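PDB 4CCS: CBIX from Paracoccus pantotrophus, which probably inserts iron into sirohydrochlorin, the terminal step of siroheme biosynthesis in denitrifying bacteria, as a member of the chelatase clan. Local coordinates for residues Tyr60-Ala65 / Ala217-Ser222; Met64-Phe69 / Leu89-Ser94; Ala104-Ala109 / Arg174-Pro179. One frame throughout, in Å; residues are numbered along the deposited sequence.

Contact 1: residues Tyr60-Ala65 / Ala217-Ser222; sequences YPLFMA and AMIAES
The last helix of the chain, 215-226, lies against strand 57-61 in the first parallel sheet, and Tyr60 and Ile219 carry this helix-on-sheet contact. CG2 of Ile219 stands over the centre of the Tyr60 ring, 3.7 Å from the centroid and only 10° off the ring normal, a CH-pi contact made over one face. The other branch of the isoleucine extends across the same ring toward its outer end, with CG1 3.7 Å from Tyr60 CE1. Tyr60 CG is anti to the backbone N (chi1 -176°), which starts the ring off in the direction of the helix. CD1 of Ile219 is still near Tyr60 CE1 and meets Leu62 CD2 at 4.0 Å, the isoleucine and leucine side chains crossing at about a right angle; the same Leu62 methyl also sits at the edge of the tyrosine ring, in its plane. One helical turn on from Met218, Ser222 brings CB to 3.8 Å from Tyr60 CE2, while CE of Met218, turned by a bend at chi3, approaches Tyr60 OH at 4.0 Å. The phenol hydroxyl and Ser222 OG both hydrogen-bond to OD2 of Asp95, so that one carboxylate oxygen ties strand and helix together at the polar end of an otherwise apolar contact. A phenylalanine in place of Tyr60 would probably leave Asp95 OD2 without one of these two partners and the Met218 methyl without the oxygen it rests against. Around the pair, helix 16-30 supplies Leu26, which touches both Leu62 and Ile219, and Ile7 of the adjacent strand 4-9 packs on Tyr60, Leu62 and Ile219. The backbone of Tyr60 is hydrogen-bonded to Leu6 and Val8 of that strand.

Contact 2: residues Met64-Phe69 / Leu89-Ser94; sequences MATGWF and LPPFGS
This is a loop-to-loop contact in the loops that follow neighbouring parallel strands 57-61 and 87-88, where Met64 passes so close to Gly93 that their CA atoms are 3.9 Å apart. Gly93 turns a CA-H toward the Met64 carbonyl oxygen: Gly93 CA lies 3.4 Å from Met64 O, with a nearly straight 166° at the hydrogen. With no side chain on the face that Gly93 turns to Met64, the two backbones can come this near. The Met64 side chain starts away from the opposite loop, but chi2 (-41°) turns SD back toward Phe92, and a further bend at chi3 places CE 4.2 Å from Phe92 CD2. SD is 4.1 Å from the same Phe92 CD2 and approaches the ring obliquely, a Met-aromatic contact in which the two side chains point the same way. At the other end, Pro91 packs its ring against the backbone of Ala65, CG to C at 3.9 Å, and against the hydroxyl of Thr66, whose OG1 is 3.7 Å from Pro91 CD. A 3-10 turn holds the second loop in shape, Ser94 N donating to Pro91 O over 2.9 Å. Leu180 and Ala182, in the loop after strand 175-179, touch the Met64 side chain, helix 215-226 covers Phe92 through Val215 and Met218, and helix 134-146 meets Ala65 through Ala134 and Pro135.

Contact 3: residues Ala104-Ala109 / Arg174-Pro179; sequences ALIAQA and RAICLP
Helix 104-109 runs obliquely across strand 175-179 in a broadly antiparallel sense, the segment axes approaching to 9.7 Å with 145° between their directions, and Ile106 and Ile176 have the nearest CA atoms, 7.2 Å apart. The side chains that meet are all apolar, and no hydrogen bond crosses. Ile106 reaches toward the strand with CD1, which lies 3.8 Å from Leu178 CD2 and also touches Leu178 CB; chi1 (-75°) sets CG1 beside the backbone N, on the branch that carries this methyl to the leucine. Ile176 points toward the helix: its CD1 rests 3.8 Å from the backbone oxygen of Ile106 and 4.1 Å from CB of Ala109. So close an approach to the helix backbone is consistent with the small size of the alanine. Leu105 adds a looser touch, CD1 to Leu178 CD1 at 4.4 Å, one residue before Ile106. Between the two strand residues that face the helix, Cys177 points the other way and packs on Leu123 and Ala125 of strand 121-126. Leu122 of that strand lies on the helix side, touching both Ile106 and Ile176, while Ala110 and Cys102 extend the packing along helix 98-113, and Leu206, just after strand 204-205, closes on Ala109.

In the fold
Contacts 1 and 2 adjoin, their centres 9 Å apart, and share Met64 and Ala65; the backbone joins them, with Gly93 N 2.9 Å from Phe63 O and Phe92 N 3.0 Å from Pro61 O. Contact 3, in the other lobe, is centred 21 Å from contact 1 and 24 Å from contact 2, across the chain's centre from the latter. Contacts 1 and 3 describe an exchange: helix 215-226, late in the chain, packs on the first sheet, and helix 98-113 on the second. D-malate, about 8 Å from the Ile106 side chain, does not by itself mark an active site. In related chelatases the tetrapyrrole binds between the lobes, probably nearer contact 2, whose Met64 and Ala65 touch second-lobe residues.

Contact 1: residues Tyr60-Ala65 / Ala217-Ser222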
ATOM      1  N   TYR A  60      10.923   2.661   6.987  1.00 22.60           N
ATOM      2  CA  TYR A  60       9.760   3.072   6.193  1.00 21.57           C
ATOM      3  C   TYR A  60       8.857   1.820   6.082  1.00 21.91           C
ATOM      4  O   TYR A  60       9.170   0.910   5.313  1.00 20.41           O
ATOM      5  CB  TYR A  60      10.121   3.626   4.804  1.00 21.78           C
ATOM      6  CG  TYR A  60       8.915   4.126   4.028  1.00 22.16           C
ATOM      7  CD1 TYR A  60       8.180   3.270   3.209  1.00 22.58           C
ATOM      8  CD2 TYR A  60       8.507   5.457   4.112  1.00 22.16           C
ATOM      9  CE1 TYR A  60       7.062   3.721   2.507  1.00 21.45           C
ATOM     10  CE2 TYR A  60       7.397   5.921   3.404  1.00 22.93           C
ATOM     11  CZ  TYR A  60       6.669   5.045   2.612  1.00 26.81           C
ATOM     12  OH  TYR A  60       5.591   5.503   1.892  1.00 23.70           O
ATOM     13  N   PRO A  61       7.774   1.763   6.869  1.00 18.96           N
ATOM     14  CA  PRO A  61       6.894   0.590   6.832  1.00 18.15           C
ATOM     15  C   PRO A  61       5.888   0.633   5.677  1.00 22.64           C
ATOM     16  O   PRO A  61       5.146   1.609   5.526  1.00 20.07           O
ATOM     17  CB  PRO A  61       6.212   0.606   8.204  1.00 19.58           C
ATOM     18  CG  PRO A  61       6.296   2.035   8.687  1.00 24.31           C
ATOM     19  CD  PRO A  61       7.289   2.784   7.828  1.00 19.82           C
ATOM     20  N   LEU A  62       5.834  -0.448   4.877  1.00 21.22           N
ATOM     21  CA  LEU A  62       4.849  -0.564   3.788  1.00 21.87           C
ATOM     22  C   LEU A  62       3.489  -1.029   4.353  1.00 24.62           C
ATOM     23  O   LEU A  62       2.918  -2.017   3.887  1.00 24.71           O
ATOM     24  CB  LEU A  62       5.348  -1.534   2.696  1.00 22.34           C
ATOM     25  CG  LEU A  62       6.536  -1.090   1.837  1.00 26.07           C
ATOM     26  CD1 LEU A  62       6.947  -2.211   0.876  1.00 25.47           C
ATOM     27  CD2 LEU A  62       6.205   0.165   1.024  1.00 28.91           C
ATOM     28  N   PHE A  63       3.005  -0.353   5.398  1.00 20.40           N
ATOM     29  CA  PHE A  63       1.739  -0.706   6.052  1.00 20.77           C
ATOM     30  C   PHE A  63       0.651   0.271   5.604  1.00 25.11           C
ATOM     31  O   PHE A  63       0.981   1.378   5.178  1.00 22.93           O
ATOM     32  CB  PHE A  63       1.892  -0.729   7.584  1.00 22.12           C
ATOM     33  CG  PHE A  63       3.030  -1.558   8.163  1.00 23.25           C
ATOM     34  CD1 PHE A  63       3.668  -2.537   7.400  1.00 24.88           C
ATOM     35  CD2 PHE A  63       3.417  -1.402   9.493  1.00 24.43           C
ATOM     36  CE1 PHE A  63       4.708  -3.307   7.942  1.00 25.66           C
ATOM     37  CE2 PHE A  63       4.461  -2.167  10.031  1.00 27.02           C
ATOM     38  CZ  PHE A  63       5.096  -3.116   9.254  1.00 24.68           C
ATOM     39  N   MET A  64      -0.634  -0.140   5.676  1.00 22.87           N
ATOM     40  CA  MET A  64      -1.756   0.702   5.228  1.00 22.17           C
ATOM     41  C   MET A  64      -2.230   1.736   6.255  1.00 28.80           C
ATOM     42  O   MET A  64      -2.911   2.696   5.884  1.00 29.20           O
ATOM     43  CB  MET A  64      -2.947  -0.159   4.745  1.00 23.74           C
ATOM     44  CG  MET A  64      -2.617  -1.096   3.576  1.00 25.92           C
ATOM     45  SD  MET A  64      -1.568  -0.432   2.248  1.00 29.12           S
ATOM     46  CE  MET A  64      -2.621   0.840   1.545  1.00 25.91           C
ATOM     47  N   ALA A  65      -1.917   1.527   7.535  1.00 28.12           N
ATOM     48  CA  ALA A  65      -2.297   2.451   8.616  1.00 29.84           C
ATOM     49  C   ALA A  65      -1.389   2.265   9.823  1.00 35.32           C
ATOM     50  O   ALA A  65      -0.582   1.334   9.855  1.00 34.03           O
ATOM     51  CB  ALA A  65      -3.758   2.230   9.024  1.00 30.71           C
ATOM     52  N   ALA A 217       9.673   7.252  -6.003  1.00 19.66           N
ATOM     53  CA  ALA A 217       9.839   8.705  -5.797  1.00 19.56           C
ATOM     54  C   ALA A 217       9.052   9.189  -4.589  1.00 21.50           C
ATOM     55  O   ALA A 217       9.571   9.973  -3.800  1.00 21.07           O
ATOM     56  CB  ALA A 217       9.425   9.468  -7.050  1.00 20.64           C
ATOM     57  N   MET A 218       7.843   8.626  -4.372  1.00 17.86           N
ATOM     58  CA  MET A 218       7.001   8.937  -3.224  1.00 17.61           C
ATOM     59  C   MET A 218       7.709   8.540  -1.916  1.00 20.92           C
ATOM     60  O   MET A 218       7.784   9.346  -0.989  1.00 20.41           O
ATOM     61  CB  MET A 218       5.623   8.242  -3.378  1.00 19.68           C
ATOM     62  CG  MET A 218       4.649   8.583  -2.291  1.00 23.22           C
ATOM     63  SD  MET A 218       3.095   7.643  -2.353  1.00 26.71           S
ATOM     64  CE  MET A 218       3.596   6.185  -1.459  1.00 24.03           C
ATOM     65  N   ILE A 219       8.258   7.308  -1.851  1.00 19.29           N
ATOM     66  CA  ILE A 219       8.980   6.822  -0.663  1.00 17.99           C
ATOM     67  C   ILE A 219      10.238   7.687  -0.426  1.00 20.66           C
ATOM     68  O   ILE A 219      10.497   8.093   0.706  1.00 19.97           O
ATOM     69  CB  ILE A 219       9.314   5.307  -0.782  1.00 20.69           C
ATOM     70  CG1 ILE A 219       8.017   4.463  -0.961  1.00 20.94           C
ATOM     71  CG2 ILE A 219      10.144   4.827   0.426  1.00 21.83           C
ATOM     72  CD1 ILE A 219       8.246   2.898  -1.124  1.00 21.10           C
ATOM     73  N   ALA A 220      10.997   7.963  -1.498  1.00 19.07           N
ATOM     74  CA  ALA A 220      12.199   8.801  -1.427  1.00 20.06           C
ATOM     75  C   ALA A 220      11.900  10.178  -0.785  1.00 23.92           C
ATOM     76  O   ALA A 220      12.653  10.627   0.086  1.00 22.20           O
ATOM     77  CB  ALA A 220      12.780   8.989  -2.821  1.00 20.86           C
ATOM     78  N   GLU A 221      10.772  10.818  -1.183  1.00 21.61           N
ATOM     79  CA  GLU A 221      10.401  12.137  -0.644  1.00 21.36           C
ATOM     80  C   GLU A 221      10.065  12.065   0.822  1.00 25.53           C
ATOM     81  O   GLU A 221      10.444  12.966   1.562  1.00 25.60           O
ATOM     82  CB  GLU A 221       9.290  12.837  -1.465  1.00 22.23           C
ATOM     83  CG  GLU A 221       9.679  13.123  -2.913  1.00 25.35           C
ATOM     84  CD  GLU A 221      10.920  13.968  -3.171  1.00 39.45           C
ATOM     85  OE1 GLU A 221      11.289  14.780  -2.297  1.00 26.84           O
ATOM     86  OE2 GLU A 221      11.509  13.837  -4.267  1.00 33.05           O
ATOM     87  N   SER A 222       9.438  10.956   1.268  1.00 20.95           N
ATOM     88  CA  SER A 222       9.123  10.735   2.672  1.00 21.25           C
ATOM     89  C   SER A 222      10.382  10.482   3.521  1.00 25.52           C
ATOM     90  O   SER A 222      10.429  10.926   4.663  1.00 25.66           O
ATOM     91  CB  SER A 222       8.095   9.619   2.827  1.00 24.06           C
ATOM     92  OG  SER A 222       6.859  10.097   2.323  1.00 27.79           O
TER

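Contact 2: residues Met64-Phe69 / Leu89-Ser94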
ATOM      1  N   MET A  64      -0.634  -0.140   5.676  1.00 22.87           N
ATOM      2  CA  MET A  64      -1.756   0.702   5.228  1.00 22.17           C
ATOM      3  C   MET A  64      -2.230   1.736   6.255  1.00 28.80           C
ATOM      4  O   MET A  64      -2.911   2.696   5.884  1.00 29.20           O
ATOM      5  CB  MET A  64      -2.947  -0.159   4.745  1.00 23.74           C
ATOM      6  CG  MET A  64      -2.617  -1.096   3.576  1.00 25.92           C
ATOM      7  SD  MET A  64      -1.568  -0.432   2.248  1.00 29.12           S
ATOM      8  CE  MET A  64      -2.621   0.840   1.545  1.00 25.91           C
ATOM      9  N   ALA A  65      -1.917   1.527   7.535  1.00 28.12           N
ATOM     10  CA  ALA A  65      -2.297   2.451   8.616  1.00 29.84           C
ATOM     11  C   ALA A  65      -1.389   2.265   9.823  1.00 35.32           C
ATOM     12  O   ALA A  65      -0.582   1.334   9.855  1.00 34.03           O
ATOM     13  CB  ALA A  65      -3.758   2.230   9.024  1.00 30.71           C
ATOM     14  N   THR A  66      -1.506   3.182  10.795  1.00 33.95           N
ATOM     15  CA  THR A  66      -0.811   3.161  12.078  1.00 35.07           C
ATOM     16  C   THR A  66      -1.703   2.301  13.009  1.00 40.90           C
ATOM     17  O   THR A  66      -2.908   2.203  12.772  1.00 40.82           O
ATOM     18  CB  THR A  66      -0.623   4.627  12.547  1.00 47.68           C
ATOM     19  OG1 THR A  66       0.184   5.313  11.588  1.00 50.63           O
ATOM     20  CG2 THR A  66       0.020   4.752  13.925  1.00 49.05           C
ATOM     21  N   GLY A  67      -1.119   1.665  14.033  1.00 38.92           N
ATOM     22  CA  GLY A  67      -1.866   0.836  14.978  1.00 39.68           C
ATOM     23  C   GLY A  67      -0.934   0.079  15.918  1.00 46.42           C
ATOM     24  O   GLY A  67       0.208   0.496  16.120  1.00 45.44           O
ATOM     25  N   TRP A  68      -1.424  -1.039  16.485  1.00 45.90           N
ATOM     26  CA  TRP A  68      -0.672  -1.898  17.403  1.00 47.01           C
ATOM     27  C   TRP A  68       0.676  -2.338  16.813  1.00 51.10           C
ATOM     28  O   TRP A  68       1.667  -2.388  17.547  1.00 50.98           O
ATOM     29  CB  TRP A  68      -1.510  -3.117  17.831  1.00 46.29           C
ATOM     30  CG  TRP A  68      -0.729  -4.161  18.581  1.00 47.80           C
ATOM     31  CD1 TRP A  68      -0.395  -4.144  19.904  1.00 50.82           C
ATOM     32  CD2 TRP A  68      -0.159  -5.361  18.037  1.00 47.80           C
ATOM     33  NE1 TRP A  68       0.336  -5.268  20.223  1.00 50.37           N
ATOM     34  CE2 TRP A  68       0.507  -6.025  19.092  1.00 51.86           C
ATOM     35  CE3 TRP A  68      -0.145  -5.941  16.758  1.00 49.22           C
ATOM     36  CZ2 TRP A  68       1.168  -7.246  18.908  1.00 51.36           C
ATOM     37  CZ3 TRP A  68       0.510  -7.149  16.576  1.00 50.90           C
ATOM     38  CH2 TRP A  68       1.149  -7.793  17.644  1.00 51.56           C
ATOM     39  N   PHE A  69       0.715  -2.648  15.500  1.00 46.90           N
ATOM     40  CA  PHE A  69       1.955  -3.073  14.852  1.00 46.65           C
ATOM     41  C   PHE A  69       3.015  -1.958  14.831  1.00 51.44           C
ATOM     42  O   PHE A  69       4.114  -2.188  15.331  1.00 51.36           O
ATOM     43  CB  PHE A  69       1.707  -3.661  13.451  1.00 47.98           C
ATOM     44  CG  PHE A  69       2.626  -4.816  13.131  1.00 49.07           C
ATOM     45  CD1 PHE A  69       3.934  -4.592  12.716  1.00 51.61           C
ATOM     46  CD2 PHE A  69       2.189  -6.128  13.257  1.00 50.81           C
ATOM     47  CE1 PHE A  69       4.790  -5.661  12.438  1.00 52.17           C
ATOM     48  CE2 PHE A  69       3.044  -7.197  12.967  1.00 53.39           C
ATOM     49  CZ  PHE A  69       4.337  -6.955  12.559  1.00 51.22           C
ATOM     50  N   LEU A  89       9.065   5.706  10.496  1.00 28.20           N
ATOM     51  CA  LEU A  89       8.428   6.766   9.723  1.00 27.18           C
ATOM     52  C   LEU A  89       6.917   6.491   9.537  1.00 29.55           C
ATOM     53  O   LEU A  89       6.485   5.357   9.804  1.00 28.26           O
ATOM     54  CB  LEU A  89       9.115   6.918   8.345  1.00 27.13           C
ATOM     55  CG  LEU A  89      10.638   7.123   8.314  1.00 32.03           C
ATOM     56  CD1 LEU A  89      11.108   7.420   6.916  1.00 32.13           C
ATOM     57  CD2 LEU A  89      11.095   8.200   9.303  1.00 37.28           C
ATOM     58  N   PRO A  90       6.117   7.509   9.079  1.00 25.58           N
ATOM     59  CA  PRO A  90       4.701   7.268   8.784  1.00 24.47           C
ATOM     60  C   PRO A  90       4.602   6.194   7.687  1.00 25.29           C
ATOM     61  O   PRO A  90       5.438   6.168   6.776  1.00 23.81           O
ATOM     62  CB  PRO A  90       4.213   8.625   8.275  1.00 26.64           C
ATOM     63  CG  PRO A  90       5.020   9.596   9.048  1.00 31.61           C
ATOM     64  CD  PRO A  90       6.380   8.967   9.198  1.00 27.60           C
ATOM     65  N   PRO A  91       3.621   5.290   7.791  1.00 20.73           N
ATOM     66  CA  PRO A  91       3.497   4.199   6.821  1.00 19.64           C
ATOM     67  C   PRO A  91       3.051   4.626   5.418  1.00 21.74           C
ATOM     68  O   PRO A  91       2.489   5.709   5.238  1.00 20.09           O
ATOM     69  CB  PRO A  91       2.480   3.271   7.482  1.00 21.05           C
ATOM     70  CG  PRO A  91       1.614   4.183   8.259  1.00 25.69           C
ATOM     71  CD  PRO A  91       2.563   5.210   8.820  1.00 22.00           C
ATOM     72  N   PHE A  92       3.275   3.735   4.428  1.00 19.00           N
ATOM     73  CA  PHE A  92       2.879   3.874   3.022  1.00 18.44           C
ATOM     74  C   PHE A  92       1.431   4.390   2.890  1.00 21.76           C
ATOM     75  O   PHE A  92       1.176   5.297   2.094  1.00 20.84           O
ATOM     76  CB  PHE A  92       3.018   2.498   2.305  1.00 19.66           C
ATOM     77  CG  PHE A  92       2.527   2.455   0.871  1.00 20.44           C
ATOM     78  CD1 PHE A  92       3.368   2.791  -0.179  1.00 23.82           C
ATOM     79  CD2 PHE A  92       1.217   2.090   0.574  1.00 20.95           C
ATOM     80  CE1 PHE A  92       2.908   2.753  -1.509  1.00 23.83           C
ATOM     81  CE2 PHE A  92       0.755   2.078  -0.748  1.00 23.26           C
ATOM     82  CZ  PHE A  92       1.604   2.411  -1.778  1.00 21.26           C
ATOM     83  N   GLY A  93       0.493   3.819   3.672  1.00 19.22           N
ATOM     84  CA  GLY A  93      -0.926   4.201   3.600  1.00 19.31           C
ATOM     85  C   GLY A  93      -1.199   5.671   3.968  1.00 23.35           C
ATOM     86  O   GLY A  93      -2.148   6.255   3.442  1.00 23.69           O
ATOM     87  N   SER A  94      -0.365   6.253   4.850  1.00 20.08           N
ATOM     88  CA  SER A  94      -0.519   7.647   5.287  0.50 20.24           C
ATOM     89  C   SER A  94       0.414   8.593   4.534  1.00 23.55           C
ATOM     90  O   SER A  94       0.503   9.776   4.872  1.00 24.39           O
ATOM     91  CB  SER A  94      -0.303   7.758   6.794  0.50 23.69           C
ATOM     92  OG  SER A  94       1.053   7.517   7.125  0.50 31.47           O
TER
HETATM   93  O   HOH W   1       1.353   8.295  10.400  1.00 53.06           O

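Contact 3: residues Ala104-Ala109 / Arg174-Pro179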
ATOM      1  N   ALA A 104      -3.877   9.876 -10.366  1.00 16.99           N
ATOM      2  CA  ALA A 104      -3.147   9.785 -11.635  1.00 17.98           C
ATOM      3  C   ALA A 104      -3.335   8.394 -12.280  1.00 20.68           C
ATOM      4  O   ALA A 104      -3.556   8.307 -13.486  1.00 18.08           O
ATOM      5  CB  ALA A 104      -1.677  10.057 -11.403  1.00 19.31           C
ATOM      6  N   LEU A 105      -3.285   7.311 -11.469  1.00 17.86           N
ATOM      7  CA  LEU A 105      -3.473   5.955 -12.015  1.00 17.01           C
ATOM      8  C   LEU A 105      -4.875   5.768 -12.588  1.00 19.31           C
ATOM      9  O   LEU A 105      -5.022   5.234 -13.691  1.00 19.58           O
ATOM     10  CB  LEU A 105      -3.199   4.895 -10.937  1.00 17.07           C
ATOM     11  CG  LEU A 105      -1.748   4.699 -10.517  1.00 21.35           C
ATOM     12  CD1 LEU A 105      -1.689   3.917  -9.221  1.00 21.02           C
ATOM     13  CD2 LEU A 105      -0.934   3.965 -11.617  1.00 20.18           C
ATOM     14  N   ILE A 106      -5.898   6.234 -11.864  1.00 16.06           N
ATOM     15  CA  ILE A 106      -7.298   6.130 -12.293  1.00 16.75           C
ATOM     16  C   ILE A 106      -7.581   6.996 -13.540  1.00 20.09           C
ATOM     17  O   ILE A 106      -8.251   6.532 -14.475  1.00 17.41           O
ATOM     18  CB  ILE A 106      -8.238   6.423 -11.099  1.00 20.05           C
ATOM     19  CG1 ILE A 106      -8.259   5.211 -10.139  1.00 20.26           C
ATOM     20  CG2 ILE A 106      -9.644   6.755 -11.562  1.00 21.10           C
ATOM     21  CD1 ILE A 106      -8.701   5.537  -8.738  1.00 24.03           C
ATOM     22  N   ALA A 107      -7.041   8.232 -13.562  1.00 19.18           N
ATOM     23  CA  ALA A 107      -7.192   9.143 -14.710  1.00 19.45           C
ATOM     24  C   ALA A 107      -6.523   8.542 -15.956  1.00 21.69           C
ATOM     25  O   ALA A 107      -7.136   8.533 -17.022  1.00 22.63           O
ATOM     26  CB  ALA A 107      -6.591  10.513 -14.387  1.00 20.29           C
ATOM     27  N   GLN A 108      -5.307   7.986 -15.808  1.00 20.04           N
ATOM     28  CA  GLN A 108      -4.572   7.312 -16.905  1.00 20.23           C
ATOM     29  C   GLN A 108      -5.399   6.124 -17.443  1.00 23.84           C
ATOM     30  O   GLN A 108      -5.569   5.987 -18.664  1.00 21.22           O
ATOM     31  CB  GLN A 108      -3.174   6.834 -16.435  1.00 21.79           C
ATOM     32  CG  GLN A 108      -2.327   6.147 -17.523  1.00 36.11           C
ATOM     33  CD  GLN A 108      -1.569   4.884 -17.123  1.00 53.53           C
ATOM     34  OE1 GLN A 108      -1.264   4.620 -15.946  1.00 37.13           O
ATOM     35  NE2 GLN A 108      -1.204   4.068 -18.120  1.00 57.40           N
ATOM     36  N   ALA A 109      -5.952   5.310 -16.524  1.00 21.76           N
ATOM     37  CA  ALA A 109      -6.774   4.138 -16.865  1.00 21.66           C
ATOM     38  C   ALA A 109      -8.015   4.521 -17.650  1.00 24.82           C
ATOM     39  O   ALA A 109      -8.255   3.933 -18.705  1.00 23.81           O
ATOM     40  CB  ALA A 109      -7.164   3.377 -15.606  1.00 22.26           C
ATOM     41  N   ARG A 174     -18.680   0.969 -17.078  1.00 25.51           N
ATOM     42  CA  ARG A 174     -17.697   2.051 -16.950  1.00 25.57           C
ATOM     43  C   ARG A 174     -17.410   2.261 -15.488  1.00 25.38           C
ATOM     44  O   ARG A 174     -18.003   3.116 -14.816  1.00 24.21           O
ATOM     45  CB  ARG A 174     -18.163   3.344 -17.647  1.00 27.08           C
ATOM     46  CG  ARG A 174     -18.020   3.285 -19.148  1.00 37.11           C
ATOM     47  CD  ARG A 174     -18.559   4.537 -19.795  1.00 39.98           C
ATOM     48  NE  ARG A 174     -18.362   4.500 -21.244  1.00 48.76           N
ATOM     49  CZ  ARG A 174     -18.332   5.575 -22.021  1.00 57.36           C
ATOM     50  NH1 ARG A 174     -18.505   6.785 -21.500  1.00 38.30           N
ATOM     51  NH2 ARG A 174     -18.131   5.451 -23.325  1.00 44.75           N
ATOM     52  N   ALA A 175     -16.550   1.387 -14.975  1.00 21.26           N
ATOM     53  CA  ALA A 175     -16.125   1.356 -13.586  1.00 19.19           C
ATOM     54  C   ALA A 175     -14.678   0.914 -13.520  1.00 20.27           C
ATOM     55  O   ALA A 175     -14.225   0.126 -14.357  1.00 20.00           O
ATOM     56  CB  ALA A 175     -17.008   0.400 -12.784  1.00 20.03           C
ATOM     57  N   ILE A 176     -13.936   1.452 -12.547  1.00 15.70           N
ATOM     58  CA  ILE A 176     -12.526   1.125 -12.353  1.00 15.03           C
ATOM     59  C   ILE A 176     -12.336   0.758 -10.892  1.00 19.47           C
ATOM     60  O   ILE A 176     -12.722   1.527 -10.002  1.00 18.72           O
ATOM     61  CB  ILE A 176     -11.572   2.301 -12.743  1.00 17.73           C
ATOM     62  CG1 ILE A 176     -11.637   2.654 -14.241  1.00 18.63           C
ATOM     63  CG2 ILE A 176     -10.125   2.026 -12.319  1.00 16.95           C
ATOM     64  CD1 ILE A 176     -11.104   4.033 -14.603  1.00 24.54           C
ATOM     65  N   CYS A 177     -11.699  -0.397 -10.658  1.00 15.39           N
ATOM     66  CA  CYS A 177     -11.320  -0.843  -9.330  1.00 14.59           C
ATOM     67  C   CYS A 177      -9.793  -0.713  -9.148  1.00 17.06           C
ATOM     68  O   CYS A 177      -9.006  -1.296  -9.906  1.00 16.70           O
ATOM     69  CB  CYS A 177     -11.791  -2.273  -9.068  1.00 15.14           C
ATOM     70  SG  CYS A 177     -11.273  -2.919  -7.459  1.00 18.94           S
ATOM     71  N   LEU A 178      -9.384   0.052  -8.132  1.00 13.85           N
ATOM     72  CA  LEU A 178      -7.984   0.218  -7.754  1.00 13.84           C
ATOM     73  C   LEU A 178      -7.728  -0.550  -6.438  1.00 16.54           C
ATOM     74  O   LEU A 178      -8.325  -0.196  -5.407  1.00 15.45           O
ATOM     75  CB  LEU A 178      -7.644   1.711  -7.574  1.00 14.68           C
ATOM     76  CG  LEU A 178      -6.213   2.013  -7.087  1.00 19.70           C
ATOM     77  CD1 LEU A 178      -5.133   1.470  -8.086  1.00 19.61           C
ATOM     78  CD2 LEU A 178      -6.040   3.501  -6.854  1.00 20.74           C
ATOM     79  N   PRO A 179      -6.838  -1.575  -6.453  1.00 14.36           N
ATOM     80  CA  PRO A 179      -6.513  -2.313  -5.219  1.00 13.79           C
ATOM     81  C   PRO A 179      -5.539  -1.486  -4.389  1.00 17.49           C
ATOM     82  O   PRO A 179      -4.418  -1.196  -4.823  1.00 15.96           O
ATOM     83  CB  PRO A 179      -5.860  -3.611  -5.723  1.00 15.37           C
ATOM     84  CG  PRO A 179      -6.337  -3.756  -7.137  1.00 19.14           C
ATOM     85  CD  PRO A 179      -6.399  -2.330  -7.642  1.00 14.98           C
TER